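Side-chain contacts in D-3-phosphoglycerate dehydrogenase (Sulfolobus tokodaii, PDB 2EKL), which binds NAD and probably oxidises 3-phosphoglycerate in serine biosynthesis: residues V148-I153 with E178-I183; V106-G111 with T282-Q287; P217-M222 with G239-D244. One frame throughout, in Å; residues are numbered along the deposited sequence.

Interaction 1. Residues V148-I153 with E178-I183. With NAD (nicotinamide-adenine-dinucleotide), chain B.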
loop_
_atom_site.group_PDB
_atom_site.type_symbol
_atom_site.label_atom_id
_atom_site.label_comp_id
_atom_site.label_asym_id
_atom_site.label_seq_id
_atom_site.Cartn_x
_atom_site.Cartn_y
_atom_site.Cartn_z
ATOM N N VAL A 148 -5.566 -9.567 -14.458
ATOM C CA VAL A 148 -6.578 -9.685 -15.510
ATOM C C VAL A 148 -6.636 -8.336 -16.226
ATOM O O VAL A 148 -7.148 -7.354 -15.686
ATOM C CB VAL A 148 -7.965 -10.012 -14.926
ATOM C CG1 VAL A 148 -8.968 -10.205 -16.056
ATOM C CG2 VAL A 148 -7.881 -11.263 -14.071
ATOM N N GLY A 149 -6.111 -8.299 -17.446
ATOM C CA GLY A 149 -6.050 -7.057 -18.197
ATOM C C GLY A 149 -4.594 -6.641 -18.065
ATOM O O GLY A 149 -4.200 -6.022 -17.078
ATOM N N PHE A 150 -3.788 -6.996 -19.058
ATOM C CA PHE A 150 -2.356 -6.721 -19.023
ATOM C C PHE A 150 -1.950 -5.550 -19.913
ATOM O O PHE A 150 -1.135 -5.708 -20.823
ATOM C CB PHE A 150 -1.606 -7.994 -19.445
ATOM C CG PHE A 150 -0.196 -8.076 -18.939
ATOM C CD1 PHE A 150 0.063 -8.159 -17.574
ATOM C CD2 PHE A 150 0.874 -8.102 -19.828
ATOM C CE1 PHE A 150 1.373 -8.271 -17.098
ATOM C CE2 PHE A 150 2.183 -8.213 -19.367
ATOM C CZ PHE A 150 2.433 -8.298 -18.001
ATOM N N GLY A 151 -2.519 -4.377 -19.645
ATOM C CA GLY A 151 -2.198 -3.198 -20.429
ATOM C C GLY A 151 -1.199 -2.299 -19.727
ATOM O O GLY A 151 -0.301 -2.783 -19.047
ATOM N N ARG A 152 -1.356 -0.987 -19.888
ATOM C CA ARG A 152 -0.450 -0.028 -19.267
ATOM C C ARG A 152 -0.314 -0.255 -17.764
ATOM O O ARG A 152 0.788 -0.410 -17.239
ATOM C CB ARG A 152 -0.947 1.405 -19.481
ATOM C CG ARG A 152 -1.175 1.826 -20.923
ATOM C CD ARG A 152 -1.355 3.334 -20.989
ATOM N NE ARG A 152 -1.762 3.809 -22.310
ATOM C CZ ARG A 152 -3.014 3.802 -22.756
ATOM N NH1 ARG A 152 -3.995 3.345 -21.987
ATOM N NH2 ARG A 152 -3.286 4.265 -23.969
ATOM N N ILE A 153 -1.450 -0.256 -17.075
ATOM C CA ILE A 153 -1.474 -0.434 -15.629
ATOM C C ILE A 153 -1.201 -1.868 -15.194
ATOM O O ILE A 153 -0.381 -2.106 -14.309
ATOM C CB ILE A 153 -2.828 0.038 -15.055
ATOM C CG1 ILE A 153 -2.988 1.537 -15.313
ATOM C CG2 ILE A 153 -2.908 -0.248 -13.555
ATOM C CD1 ILE A 153 -4.374 2.062 -15.020
ATOM N N GLU A 178 4.695 -12.893 -24.981
ATOM C CA GLU A 178 6.044 -12.356 -24.817
ATOM C C GLU A 178 6.116 -11.205 -23.815
ATOM O O GLU A 178 7.072 -11.105 -23.043
ATOM C CB GLU A 178 6.604 -11.890 -26.165
ATOM C CG GLU A 178 7.997 -11.277 -26.067
ATOM C CD GLU A 178 8.519 -10.779 -27.403
ATOM O OE1 GLU A 178 7.850 -9.927 -28.026
ATOM O OE2 GLU A 178 9.601 -11.238 -27.828
ATOM N N LYS A 179 5.115 -10.332 -23.834
ATOM C CA LYS A 179 5.095 -9.201 -22.916
ATOM C C LYS A 179 5.158 -9.682 -21.470
ATOM O O LYS A 179 5.873 -9.108 -20.650
ATOM C CB LYS A 179 3.836 -8.357 -23.136
ATOM C CG LYS A 179 3.829 -7.610 -24.461
ATOM C CD LYS A 179 2.531 -6.855 -24.678
ATOM C CE LYS A 179 2.574 -6.063 -25.976
ATOM N NZ LYS A 179 2.866 -6.940 -27.143
ATOM N N ALA A 180 4.412 -10.740 -21.164
ATOM C CA ALA A 180 4.395 -11.293 -19.813
ATOM C C ALA A 180 5.760 -11.871 -19.458
ATOM O O ALA A 180 6.304 -11.600 -18.389
ATOM C CB ALA A 180 3.323 -12.375 -19.698
ATOM N N GLU A 181 6.317 -12.668 -20.365
ATOM C CA GLU A 181 7.618 -13.285 -20.132
ATOM C C GLU A 181 8.699 -12.256 -19.822
ATOM O O GLU A 181 9.578 -12.497 -18.993
ATOM C CB GLU A 181 8.055 -14.094 -21.355
ATOM C CG GLU A 181 7.124 -15.218 -21.749
ATOM C CD GLU A 181 7.684 -16.041 -22.894
ATOM O OE1 GLU A 181 8.026 -15.448 -23.940
ATOM O OE2 GLU A 181 7.785 -17.278 -22.750
ATOM N N LYS A 182 8.632 -11.111 -20.492
ATOM C CA LYS A 182 9.619 -10.056 -20.303
ATOM C C LYS A 182 9.689 -9.512 -18.880
ATOM O O LYS A 182 10.728 -9.003 -18.466
ATOM C CB LYS A 182 9.357 -8.901 -21.276
ATOM C CG LYS A 182 10.388 -7.780 -21.192
ATOM C CD LYS A 182 11.802 -8.313 -21.414
ATOM C CE LYS A 182 12.856 -7.224 -21.250
ATOM N NZ LYS A 182 12.713 -6.133 -22.256
ATOM N N ILE A 183 8.594 -9.608 -18.129
ATOM C CA ILE A 183 8.596 -9.102 -16.759
ATOM C C ILE A 183 8.603 -10.229 -15.726
ATOM O O ILE A 183 8.286 -10.011 -14.559
ATOM C CB ILE A 183 7.373 -8.198 -16.479
ATOM C CG1 ILE A 183 6.101 -9.040 -16.395
ATOM C CG2 ILE A 183 7.229 -7.162 -17.584
ATOM C CD1 ILE A 183 4.928 -8.284 -15.792
HETATM P PA NAD B . -5.144 -0.456 -21.357
HETATM O O1A NAD B . -3.709 -0.139 -21.475
HETATM O O2A NAD B . -6.000 -0.193 -22.585
HETATM O O5B NAD B . -5.243 -1.989 -20.901
HETATM C C5B NAD B . -6.520 -2.590 -20.748
HETATM C C4B NAD B . -6.240 -4.184 -21.049
HETATM O O4B NAD B . -7.323 -4.996 -20.565
HETATM C C3B NAD B . -5.943 -4.409 -22.570
HETATM O O3B NAD B . -4.715 -5.105 -22.771
HETATM C C2B NAD B . -7.220 -5.115 -23.043
HETATM O O2B NAD B . -7.136 -5.929 -24.188
HETATM C C1B NAD B . -7.577 -5.791 -21.770
HETATM N N9A NAD B . -8.968 -6.344 -21.748
HETATM C C8A NAD B . -10.166 -5.807 -22.198
HETATM N N7A NAD B . -11.172 -6.683 -21.965
HETATM C C5A NAD B . -10.643 -7.777 -21.370
HETATM C C6A NAD B . -11.167 -9.037 -20.877
HETATM N N6A NAD B . -12.456 -9.322 -20.966
HETATM N N1A NAD B . -10.282 -9.998 -20.282
HETATM C C2A NAD B . -8.876 -9.749 -20.158
HETATM N N3A NAD B . -8.361 -8.523 -20.638
HETATM C C4A NAD B . -9.233 -7.568 -21.227
HETATM O O3 NAD B . -5.790 0.418 -20.168
HETATM P PN NAD B . -5.130 0.958 -18.798
HETATM O O1N NAD B . -4.129 -0.004 -18.312
HETATM O O2N NAD B . -4.619 2.317 -19.141
HETATM O O5D NAD B . -6.453 1.065 -17.947
HETATM C C5D NAD B . -6.994 -0.095 -17.352
HETATM C C4D NAD B . -8.278 0.210 -16.609
HETATM O O4D NAD B . -8.063 1.085 -15.516
HETATM C C3D NAD B . -9.413 0.881 -17.434
HETATM O O3D NAD B . -10.689 0.301 -17.122
HETATM C C2D NAD B . -9.287 2.320 -17.088
HETATM O O2D NAD B . -10.413 3.078 -17.483
HETATM C C1D NAD B . -8.990 2.152 -15.624
HETATM N N1N NAD B . -8.400 3.309 -14.893
HETATM C C2N NAD B . -8.949 3.644 -13.615
HETATM C C3N NAD B . -8.400 4.748 -12.898
HETATM C C7N NAD B . -8.959 5.098 -11.571
HETATM O O7N NAD B . -8.999 6.402 -11.250
HETATM N N7N NAD B . -9.418 4.216 -10.695
HETATM C C4N NAD B . -7.278 5.502 -13.519
HETATM C C5N NAD B . -6.732 5.151 -14.817
HETATM C C6N NAD B . -7.308 4.037 -15.506
#
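Phe-150 and Ala-180 bring the two backbones to 8.2 Å between their CA atoms, where the loop from strand 144-148 to helix 152-163 faces helix 177-182 and Ile-183 beyond it. Phe-150 spans this gap edge first. Ile-183 meets it from the opposite direction, its CD1 lying in the ring plane 3.3 Å from Phe-150 CZ, a tight apolar approach. CE2 of Phe-150 comes to 3.8 Å from Ala-180 CA and also touches CB of Lys-179, whose chain then turns off elsewhere. With CG of Phe-150 turned anti to the backbone N (chi1 -156°), the ring lies on the side of the loop facing helix 177-182, while the backbone serves the cofactor. There, Arg-152 N gives NAD O1A a nearly straight hydrogen bond of 3.0 Å (174°), and Ile-153 N does the same for NAD O1N at 3.0 Å. The extended Arg-152 side chain adds a more bent bond from NH1 to NAD O2N, 3.1 Å, at the guanidinium edge. Gly-149 and Gly-151 let the ribose and pyrophosphate lie directly against the main chain, consistent with the glycine-rich Rossmann turn. Phe-150 N is hydrogen-bonded to Asp-172, which also binds NAD. One short loop thus divides its chemistry: amides at a helix start and a guanidinium would partly offset the pyrophosphate charge, while a phenyl ring packs on the neighbouring helix and Ile-183 without any hydrogen bond between the segments.

Interaction 2. Residues V106-G111 with T282-Q287. With NAD (nicotinamide-adenine-dinucleotide), chain B.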
loop_
_atom_site.group_PDB
_atom_site.type_symbol
_atom_site.label_atom_id
_atom_site.label_comp_id
_atom_site.label_asym_id
_atom_site.label_seq_id
_atom_site.Cartn_x
_atom_site.Cartn_y
_atom_site.Cartn_z
ATOM N N VAL A 106 -1.473 2.588 -10.794
ATOM C CA VAL A 106 -0.666 1.426 -10.428
ATOM C C VAL A 106 -0.358 1.444 -8.932
ATOM O O VAL A 106 -0.486 0.433 -8.234
ATOM C CB VAL A 106 0.689 1.422 -11.190
ATOM C CG1 VAL A 106 1.632 0.400 -10.575
ATOM C CG2 VAL A 106 0.463 1.116 -12.670
ATOM N N GLU A 107 0.061 2.605 -8.446
ATOM C CA GLU A 107 0.407 2.751 -7.045
ATOM C C GLU A 107 -0.792 2.530 -6.133
ATOM O O GLU A 107 -0.677 1.856 -5.108
ATOM C CB GLU A 107 1.044 4.128 -6.818
ATOM C CG GLU A 107 2.471 4.197 -7.376
ATOM C CD GLU A 107 2.912 5.602 -7.750
ATOM O OE1 GLU A 107 2.384 6.578 -7.178
ATOM O OE2 GLU A 107 3.808 5.725 -8.612
ATOM N N LEU A 108 -1.946 3.075 -6.503
ATOM C CA LEU A 108 -3.131 2.888 -5.675
ATOM C C LEU A 108 -3.502 1.410 -5.647
ATOM O O LEU A 108 -3.970 0.904 -4.630
ATOM C CB LEU A 108 -4.315 3.702 -6.207
ATOM C CG LEU A 108 -5.579 3.627 -5.341
ATOM C CD1 LEU A 108 -5.306 4.261 -3.982
ATOM C CD2 LEU A 108 -6.732 4.345 -6.036
ATOM N N THR A 109 -3.288 0.716 -6.763
ATOM C CA THR A 109 -3.607 -0.712 -6.840
ATOM C C THR A 109 -2.795 -1.490 -5.808
ATOM O O THR A 109 -3.340 -2.302 -5.055
ATOM C CB THR A 109 -3.308 -1.289 -8.244
ATOM O OG1 THR A 109 -4.095 -0.600 -9.224
ATOM C CG2 THR A 109 -3.642 -2.784 -8.290
ATOM N N ILE A 110 -1.487 -1.245 -5.780
ATOM C CA ILE A 110 -0.600 -1.916 -4.830
ATOM C C ILE A 110 -1.001 -1.539 -3.405
ATOM O O ILE A 110 -0.996 -2.380 -2.498
ATOM C CB ILE A 110 0.882 -1.512 -5.065
ATOM C CG1 ILE A 110 1.340 -1.995 -6.447
ATOM C CG2 ILE A 110 1.773 -2.091 -3.961
ATOM C CD1 ILE A 110 1.251 -3.503 -6.652
ATOM N N GLY A 111 -1.347 -0.272 -3.210
ATOM C CA GLY A 111 -1.750 0.179 -1.890
ATOM C C GLY A 111 -3.011 -0.535 -1.424
ATOM O O GLY A 111 -3.104 -0.950 -0.269
ATOM N N THR A 282 -12.434 6.379 -2.829
ATOM C CA THR A 282 -13.381 7.161 -3.612
ATOM C C THR A 282 -12.996 7.554 -5.040
ATOM O O THR A 282 -13.115 8.719 -5.429
ATOM C CB THR A 282 -13.763 8.418 -2.805
ATOM O OG1 THR A 282 -12.581 9.157 -2.484
ATOM C CG2 THR A 282 -14.434 8.015 -1.496
ATOM N N HIS A 283 -12.565 6.570 -5.825
ATOM C CA HIS A 283 -12.176 6.791 -7.218
ATOM C C HIS A 283 -11.072 7.836 -7.319
ATOM O O HIS A 283 -11.172 8.805 -8.081
ATOM C CB HIS A 283 -13.401 7.214 -8.040
ATOM C CG HIS A 283 -13.349 6.769 -9.468
ATOM N ND1 HIS A 283 -14.444 6.248 -10.124
ATOM C CD2 HIS A 283 -12.334 6.760 -10.363
ATOM C CE1 HIS A 283 -14.103 5.935 -11.362
ATOM N NE2 HIS A 283 -12.828 6.235 -11.533
ATOM N N ILE A 284 -10.010 7.619 -6.549
ATOM C CA ILE A 284 -8.871 8.526 -6.513
ATOM C C ILE A 284 -7.666 8.020 -7.304
ATOM O O ILE A 284 -6.570 8.558 -7.171
ATOM C CB ILE A 284 -8.424 8.777 -5.054
ATOM C CG1 ILE A 284 -8.060 7.449 -4.379
ATOM C CG2 ILE A 284 -9.554 9.464 -4.276
ATOM C CD1 ILE A 284 -7.524 7.599 -2.964
ATOM N N GLY A 285 -7.876 6.995 -8.125
ATOM C CA GLY A 285 -6.790 6.427 -8.913
ATOM C C GLY A 285 -5.955 7.398 -9.731
ATOM O O GLY A 285 -4.744 7.213 -9.875
ATOM N N ALA A 286 -6.592 8.429 -10.279
ATOM C CA ALA A 286 -5.883 9.422 -11.080
ATOM C C ALA A 286 -5.721 10.720 -10.295
ATOM O O ALA A 286 -5.261 11.728 -10.833
ATOM C CB ALA A 286 -6.656 9.699 -12.373
ATOM N N GLN A 287 -6.085 10.690 -9.019
ATOM C CA GLN A 287 -6.009 11.889 -8.198
ATOM C C GLN A 287 -4.695 12.197 -7.488
ATOM O O GLN A 287 -4.594 12.076 -6.270
ATOM C CB GLN A 287 -7.147 11.884 -7.174
ATOM C CG GLN A 287 -8.531 11.992 -7.799
ATOM C CD GLN A 287 -8.737 13.309 -8.522
ATOM O OE1 GLN A 287 -8.566 14.379 -7.940
ATOM N NE2 GLN A 287 -9.108 13.236 -9.793
HETATM P PA NAD B . -5.144 -0.456 -21.357
HETATM O O1A NAD B . -3.709 -0.139 -21.475
HETATM O O2A NAD B . -6.000 -0.193 -22.585
HETATM O O5B NAD B . -5.243 -1.989 -20.901
HETATM C C5B NAD B . -6.520 -2.590 -20.748
HETATM C C4B NAD B . -6.240 -4.184 -21.049
HETATM O O4B NAD B . -7.323 -4.996 -20.565
HETATM C C3B NAD B . -5.943 -4.409 -22.570
HETATM O O3B NAD B . -4.715 -5.105 -22.771
HETATM C C2B NAD B . -7.220 -5.115 -23.043
HETATM O O2B NAD B . -7.136 -5.929 -24.188
HETATM C C1B NAD B . -7.577 -5.791 -21.770
HETATM N N9A NAD B . -8.968 -6.344 -21.748
HETATM C C8A NAD B . -10.166 -5.807 -22.198
HETATM N N7A NAD B . -11.172 -6.683 -21.965
HETATM C C5A NAD B . -10.643 -7.777 -21.370
HETATM C C6A NAD B . -11.167 -9.037 -20.877
HETATM N N6A NAD B . -12.456 -9.322 -20.966
HETATM N N1A NAD B . -10.282 -9.998 -20.282
HETATM C C2A NAD B . -8.876 -9.749 -20.158
HETATM N N3A NAD B . -8.361 -8.523 -20.638
HETATM C C4A NAD B . -9.233 -7.568 -21.227
HETATM O O3 NAD B . -5.790 0.418 -20.168
HETATM P PN NAD B . -5.130 0.958 -18.798
HETATM O O1N NAD B . -4.129 -0.004 -18.312
HETATM O O2N NAD B . -4.619 2.317 -19.141
HETATM O O5D NAD B . -6.453 1.065 -17.947
HETATM C C5D NAD B . -6.994 -0.095 -17.352
HETATM C C4D NAD B . -8.278 0.210 -16.609
HETATM O O4D NAD B . -8.063 1.085 -15.516
HETATM C C3D NAD B . -9.413 0.881 -17.434
HETATM O O3D NAD B . -10.689 0.301 -17.122
HETATM C C2D NAD B . -9.287 2.320 -17.088
HETATM O O2D NAD B . -10.413 3.078 -17.483
HETATM C C1D NAD B . -8.990 2.152 -15.624
HETATM N N1N NAD B . -8.400 3.309 -14.893
HETATM C C2N NAD B . -8.949 3.644 -13.615
HETATM C C3N NAD B . -8.400 4.748 -12.898
HETATM C C7N NAD B . -8.959 5.098 -11.571
HETATM O O7N NAD B . -8.999 6.402 -11.250
HETATM N N7N NAD B . -9.418 4.216 -10.695
HETATM C C4N NAD B . -7.278 5.502 -13.519
HETATM C C5N NAD B . -6.732 5.151 -14.817
HETATM C C6N NAD B . -7.308 4.037 -15.506
#
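Beside the contact of Leu-108 with Ile-284 and Gly-285, the His-283 imidazole has the nicotinamide carboxamide oxygen at its edge. That oxygen, NAD O7N, is 3.5 Å from His-283 CD2 and close to the ring plane. The histidine's CB points away from helix 102-118, and its ND1 is hydrogen-bonded to Glu-262. Contact with the helix falls to Leu-108, whose CG is anti to the backbone N (chi1 -176°), carrying both methyls toward the turn. Leu-108 CD2 does most of the touching: it sits 3.6 Å from Gly-285 CA and 3.8 Å from Ile-284 CG1. Leu-108 CD1 reaches the Ile-284 CD1 methyl more loosely, at 4.1 Å. The two side chains cross at about a right angle, and Ile-284 swings its CG1 between its backbone N and carbonyl carbon (chi1 58°), bringing that branch up against the leucine. A type I turn from Ile-284 to Gln-287, closed by Gln-287 N on Ile-284 O at 2.9 Å, presents Gly-285 to the cofactor, its CA 3.2 Å from NAD O7N; a bare CA permits this closeness. Asp-257, which also binds NAD, receives the amides of Ile-284 and Gly-285 on its two carboxylate oxygens. Ile-284 also packs on Ile-135 of the second subunit, and its O is hydrogen-bonded to Arg-118 of that subunit. Purely apolar across its two segments, this buried contact sets Leu-108 behind the backbone that borders the carboxamide, backing a turn whose polar bonds are made elsewhere.

Interaction 3. Residues P217-M222 with G239-D244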
loop_
_atom_site.group_PDB
_atom_site.type_symbol
_atom_site.label_atom_id
_atom_site.label_comp_id
_atom_site.label_asym_id
_atom_site.label_seq_id
_atom_site.Cartn_x
_atom_site.Cartn_y
_atom_site.Cartn_z
ATOM N N PRO A 217 -19.288 -18.246 -12.611
ATOM C CA PRO A 217 -18.357 -19.341 -12.907
ATOM C C PRO A 217 -16.928 -19.026 -12.470
ATOM O O PRO A 217 -16.217 -19.893 -11.959
ATOM C CB PRO A 217 -18.474 -19.496 -14.421
ATOM C CG PRO A 217 -19.882 -19.040 -14.702
ATOM C CD PRO A 217 -19.988 -17.810 -13.829
ATOM N N GLN A 218 -16.517 -17.778 -12.675
ATOM C CA GLN A 218 -15.175 -17.341 -12.310
ATOM C C GLN A 218 -14.988 -17.345 -10.795
ATOM O O GLN A 218 -13.944 -17.759 -10.298
ATOM C CB GLN A 218 -14.902 -15.938 -12.867
ATOM C CG GLN A 218 -14.836 -15.852 -14.397
ATOM C CD GLN A 218 -16.176 -16.109 -15.072
ATOM O OE1 GLN A 218 -17.197 -15.538 -14.690
ATOM N NE2 GLN A 218 -16.173 -16.960 -16.090
ATOM N N PHE A 219 -15.995 -16.882 -10.062
ATOM C CA PHE A 219 -15.918 -16.872 -8.604
ATOM C C PHE A 219 -15.790 -18.301 -8.077
ATOM O O PHE A 219 -15.076 -18.556 -7.110
ATOM C CB PHE A 219 -17.169 -16.220 -8.001
ATOM C CG PHE A 219 -17.069 -14.727 -7.853
ATOM C CD1 PHE A 219 -16.242 -14.163 -6.884
ATOM C CD2 PHE A 219 -17.790 -13.882 -8.689
ATOM C CE1 PHE A 219 -16.134 -12.781 -6.749
ATOM C CE2 PHE A 219 -17.690 -12.492 -8.565
ATOM C CZ PHE A 219 -16.859 -11.943 -7.593
ATOM N N GLU A 220 -16.488 -19.233 -8.717
ATOM C CA GLU A 220 -16.442 -20.625 -8.287
ATOM C C GLU A 220 -15.054 -21.228 -8.510
ATOM O O GLU A 220 -14.589 -22.049 -7.718
ATOM C CB GLU A 220 -17.500 -21.437 -9.042
ATOM C CG GLU A 220 -17.774 -22.820 -8.464
ATOM C CD GLU A 220 -18.190 -22.777 -7.001
ATOM O OE1 GLU A 220 -19.033 -21.929 -6.640
ATOM O OE2 GLU A 220 -17.676 -23.596 -6.210
ATOM N N LEU A 221 -14.395 -20.814 -9.587
ATOM C CA LEU A 221 -13.064 -21.313 -9.920
ATOM C C LEU A 221 -11.975 -20.788 -8.990
ATOM O O LEU A 221 -10.925 -21.407 -8.844
ATOM C CB LEU A 221 -12.702 -20.925 -11.357
ATOM C CG LEU A 221 -13.267 -21.761 -12.509
ATOM C CD1 LEU A 221 -13.127 -20.993 -13.817
ATOM C CD2 LEU A 221 -12.529 -23.094 -12.578
ATOM N N MET A 222 -12.229 -19.647 -8.360
ATOM C CA MET A 222 -11.243 -19.033 -7.483
ATOM C C MET A 222 -10.793 -19.864 -6.294
ATOM O O MET A 222 -11.490 -20.778 -5.843
ATOM C CB MET A 222 -11.763 -17.687 -6.978
ATOM C CG MET A 222 -11.889 -16.631 -8.051
ATOM S SD MET A 222 -12.603 -15.139 -7.362
ATOM C CE MET A 222 -13.051 -14.256 -8.845
ATOM N N GLY A 239 -21.334 -7.639 -9.032
ATOM C CA GLY A 239 -21.419 -7.245 -7.636
ATOM C C GLY A 239 -22.259 -8.136 -6.747
ATOM O O GLY A 239 -21.935 -8.345 -5.577
ATOM N N LYS A 240 -23.355 -8.652 -7.289
ATOM C CA LYS A 240 -24.220 -9.519 -6.512
ATOM C C LYS A 240 -23.532 -10.860 -6.260
ATOM O O LYS A 240 -23.638 -11.422 -5.172
ATOM C CB LYS A 240 -25.556 -9.691 -7.236
ATOM C CG LYS A 240 -26.331 -8.378 -7.313
ATOM C CD LYS A 240 -27.566 -8.471 -8.203
ATOM C CE LYS A 240 -28.310 -7.144 -8.224
ATOM N NZ LYS A 240 -29.514 -7.190 -9.096
ATOM N N ALA A 241 -22.811 -11.359 -7.258
ATOM C CA ALA A 241 -22.090 -12.615 -7.097
ATOM C C ALA A 241 -20.992 -12.384 -6.055
ATOM O O ALA A 241 -20.736 -13.238 -5.208
ATOM C CB ALA A 241 -21.474 -13.047 -8.429
ATOM N N LEU A 242 -20.351 -11.220 -6.123
ATOM C CA LEU A 242 -19.289 -10.878 -5.179
ATOM C C LEU A 242 -19.803 -10.916 -3.744
ATOM O O LEU A 242 -19.197 -11.533 -2.873
ATOM C CB LEU A 242 -18.737 -9.479 -5.482
ATOM C CG LEU A 242 -17.698 -8.933 -4.496
ATOM C CD1 LEU A 242 -16.430 -9.783 -4.535
ATOM C CD2 LEU A 242 -17.388 -7.483 -4.857
ATOM N N LEU A 243 -20.923 -10.246 -3.495
ATOM C CA LEU A 243 -21.496 -10.218 -2.155
ATOM C C LEU A 243 -21.795 -11.640 -1.690
ATOM O O LEU A 243 -21.562 -11.994 -0.535
ATOM C CB LEU A 243 -22.780 -9.378 -2.153
ATOM C CG LEU A 243 -23.549 -9.289 -0.829
ATOM C CD1 LEU A 243 -22.667 -8.696 0.258
ATOM C CD2 LEU A 243 -24.788 -8.433 -1.029
ATOM N N ASP A 244 -22.305 -12.454 -2.606
ATOM C CA ASP A 244 -22.637 -13.844 -2.322
ATOM C C ASP A 244 -21.398 -14.584 -1.826
ATOM O O ASP A 244 -21.420 -15.236 -0.776
ATOM C CB ASP A 244 -23.176 -14.504 -3.598
ATOM C CG ASP A 244 -23.731 -15.897 -3.356
ATOM O OD1 ASP A 244 -23.669 -16.382 -2.207
ATOM O OD2 ASP A 244 -24.234 -16.506 -4.326
#
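Apolar packing is all that passes between Phe-219 on helix 216-221 and the pair Ala-241 and Leu-242 on helix 239-247, with the backbones nearest at Phe-219 and Ala-241, 7.6 Å between CA atoms. The phenyl ring reaches across to the second helix, directed there by a chi1 of -88° that sets Phe-219 CG anti to its own carbonyl carbon. Its CD2 and CE2 side rests on the alanine methyl, Phe-219 CD2 being 3.8 Å from Ala-241 CB. Over one face, toward the rim, lies the carbonyl carbon of Ala-241, 4.1 Å above the Phe-219 ring plane. The far end of the ring belongs to Leu-242: Phe-219 CZ comes to 3.6 Å from Leu-242 CA and 3.7 Å from its CB, and Phe-219 CE1 meets Leu-242 CD1 at 3.7 Å. The leucine side chain runs obliquely to the phenylalanine. Its CG is anti to the backbone N (chi1 175°), which brings the CD1 branch alongside the ring. The Phe-219 side chain is about 14 Å from NAD.

Tyr-245 meets the Phe-219 ring with its plane turned by only about 10°, and Ile-228 of strand 226-230 adds an aliphatic neighbour, placing the phenylalanine between the helices and the parallel sheet of the NAD-binding domain. Among polar links, Glu-220 OE1 is hydrogen-bonded to the Tyr-245 hydroxyl and Asp-244 OD2 to that of Tyr-216, so each helix is bonded to a tyrosine of the other.

Between the two segments themselves no hydrogen bond forms. The helices that precede and follow strand 226-230 in the chain therefore meet here through the fit of a buried ring against a methyl and a leucine, with directional bonding left to the tyrosines beyond the two segments.

Overall arrangement
All three contacts belong to or border the NAD-binding domain with its parallel seven-stranded sheet. Along the chain, interaction 2 opens first and closes last, joining helix 102-118 to the loop after strand 278-280; interactions 1 and 3 follow one another within that span. Interactions 1 and 2 have centres 19 Å apart yet touch, Ile-153 O lying 3.7 Å from Val-106 CG2, and both reach NAD: the first at its pyrophosphate and adenosine ribose, the second at its carboxamide. Interaction 3 stands apart, with centres 25 Å from interaction 1 and 24 Å from interaction 2. Two contacts thus frame the cofactor, while the third packs helices 216-221 and 239-247 of the same domain away from it.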